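Local coordinates for protein putative TetR transcriptional regulator (Rhodococcus sp., PDB 2I10) that probably binds DNA as a transcriptional regulator of the TetR family, and carries p-nitrophenol in a pocket of its C-terminal domain, at residues A161-V164 with M165-Y169. Residues are numbered along the deposited sequence; the frame is centred on the assembly and turned at random. Where two conformers were deposited one is given.
With NPO (p-nitrophenol), chain C.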
loop_
_atom_site.group_PDB
_atom_site.type_symbol
_atom_site.label_atom_id
_atom_site.label_comp_id
_atom_site.label_asym_id
_atom_site.label_seq_id
_atom_site.Cartn_x
_atom_site.Cartn_y
_atom_site.Cartn_z
ATOM N N ALA B 161 9.314 -1.276 -14.320
ATOM C CA ALA B 161 9.520 -2.053 -13.066
ATOM C C ALA B 161 8.956 -1.360 -11.830
ATOM O O ALA B 161 8.303 -1.978 -11.015
ATOM C CB ALA B 161 11.016 -2.345 -12.844
ATOM N N ARG B 162 9.249 -0.066 -11.688
ATOM C CA ARG B 162 8.726 0.742 -10.591
ATOM C C ARG B 162 7.210 0.771 -10.658
ATOM O O ARG B 162 6.533 0.667 -9.651
ATOM C CB ARG B 162 9.330 2.166 -10.672
ATOM C CG ARG B 162 9.150 3.049 -9.420
ATOM C CD ARG B 162 9.823 2.437 -8.161
ATOM N NE ARG B 162 11.276 2.400 -8.283
ATOM C CZ ARG B 162 12.129 1.953 -7.361
ATOM N NH1 ARG B 162 11.691 1.444 -6.207
ATOM N NH2 ARG B 162 13.428 1.987 -7.615
ATOM N N TYR B 163 6.657 0.891 -11.846
ATOM C CA TYR B 163 5.216 0.882 -11.934
ATOM C C TYR B 163 4.638 -0.453 -11.447
ATOM O O TYR B 163 3.640 -0.456 -10.749
ATOM C CB TYR B 163 4.734 1.168 -13.348
ATOM C CG TYR B 163 3.328 0.682 -13.555
ATOM C CD1 TYR B 163 2.238 1.462 -13.168
ATOM C CD2 TYR B 163 3.089 -0.562 -14.115
ATOM C CE1 TYR B 163 0.955 0.995 -13.345
ATOM C CE2 TYR B 163 1.805 -1.041 -14.264
ATOM C CZ TYR B 163 0.742 -0.247 -13.891
ATOM O OH TYR B 163 -0.561 -0.712 -14.084
ATOM N N VAL B 164 5.238 -1.573 -11.845
ATOM C CA VAL B 164 4.760 -2.913 -11.406
ATOM C C VAL B 164 4.790 -3.047 -9.903
ATOM O O VAL B 164 3.887 -3.643 -9.340
ATOM C CB VAL B 164 5.566 -4.108 -12.056
ATOM C CG1 VAL B 164 5.144 -5.485 -11.454
ATOM C CG2 VAL B 164 5.374 -4.115 -13.588
HETATM N N MSE B 165 5.846 -2.524 -9.262
HETATM C CA MSE B 165 5.965 -2.540 -7.813
HETATM C C MSE B 165 4.853 -1.701 -7.158
HETATM O O MSE B 165 4.222 -2.125 -6.201
HETATM C CB MSE B 165 7.327 -1.984 -7.413
HETATM C CG MSE B 165 8.568 -2.877 -7.871
HETATM SE SE MSE B 165 10.209 -1.880 -7.584
HETATM C CE MSE B 165 10.366 -1.940 -5.646
ATOM N N ALA B 166 4.661 -0.481 -7.655
ATOM C CA ALA B 166 3.518 0.373 -7.254
ATOM C C ALA B 166 2.182 -0.346 -7.436
ATOM O O ALA B 166 1.336 -0.355 -6.531
ATOM C CB ALA B 166 3.560 1.699 -8.043
ATOM N N ALA B 167 2.004 -1.032 -8.561
ATOM C CA ALA B 167 0.753 -1.756 -8.758
ATOM C C ALA B 167 0.505 -2.869 -7.701
ATOM O O ALA B 167 -0.601 -2.990 -7.162
ATOM C CB ALA B 167 0.643 -2.316 -10.205
ATOM N N VAL B 168 1.524 -3.668 -7.377
ATOM C CA VAL B 168 1.387 -4.734 -6.388
ATOM C C VAL B 168 1.005 -4.203 -5.018
ATOM O O VAL B 168 0.145 -4.732 -4.349
ATOM C CB VAL B 168 2.731 -5.527 -6.165
ATOM C CG1 VAL B 168 2.574 -6.529 -5.033
ATOM C CG2 VAL B 168 3.158 -6.243 -7.408
ATOM N N TYR B 169 1.757 -3.193 -4.562
ATOM C CA TYR B 169 1.508 -2.618 -3.250
ATOM C C TYR B 169 0.144 -1.921 -3.202
ATOM O O TYR B 169 -0.539 -2.002 -2.210
ATOM C CB TYR B 169 2.607 -1.648 -2.903
ATOM C CG TYR B 169 3.954 -2.308 -2.813
ATOM C CD1 TYR B 169 4.156 -3.420 -1.984
ATOM C CD2 TYR B 169 5.031 -1.836 -3.561
ATOM C CE1 TYR B 169 5.421 -4.034 -1.898
ATOM C CE2 TYR B 169 6.298 -2.457 -3.477
ATOM C CZ TYR B 169 6.475 -3.546 -2.659
ATOM O OH TYR B 169 7.737 -4.135 -2.547
HETATM C C1 NPO C . 15.682 2.394 -5.331
HETATM C C2 NPO C . 15.694 3.194 -4.203
HETATM C C3 NPO C . 14.900 2.901 -3.123
HETATM C C4 NPO C . 14.085 1.809 -3.150
HETATM C C5 NPO C . 14.045 0.979 -4.264
HETATM C C6 NPO C . 14.847 1.269 -5.358
HETATM O OH NPO C . 13.325 1.595 -2.047
HETATM N N1 NPO C . 16.553 2.787 -6.383
HETATM O O2 NPO C . 17.296 3.755 -6.168
HETATM O O3 NPO C . 16.609 2.204 -7.471
#
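Ala-167 N donates to Tyr-163 O over 2.8 Å, the shortest of four successive i to i+4 backbone bonds. The straightest runs from Ala-166 N to Arg-162 O (3.0 Å, N-H...O angle 177°); Met-165 N to Ala-161 O and Val-168 N to Val-164 O complete the series. The Arg-162 side chain, bent at chi2 (61°) and chi3 (67°), carries its guanidinium back alongside Met-165. There the selenium of this selenomethionine lies over one face of the group, 3.9 Å from NH1, and CE is 3.7 Å from the same nitrogen. The ligand ring instead comes to the guanidinium edge, with NPO C5 in its plane; NPO C6 lies 2.8 Å from NH2, too short for a normal contact, so the ligand's exact placing is doubtful. Glu-174 and Glu-183 of the second subunit form salt bridges with NH1 and NE, which probably offsets the positive charge of nearby Arg-131. A leucine in place of Arg-162 would probably leave both glutamates without this cationic mate and open a gap between the selenomethionine and p-nitrophenol. On another side of the helix, Ala-167 CB touches the Tyr-163 ring, 4.2 Å from CZ, while Tyr-163 OH is hydrogen-bonded to Ala-191 O. Val-164 and Val-168 pack against helix 83-98. The arrangement is regular alpha-helix within the TetR-family C-terminal domain, one side lining a p-nitrophenol pocket at the subunit interface, to which Arg-131, Glu-132 and Arg-135 also belong, with Ser-177 O of the second subunit hydrogen-bonded to the ligand.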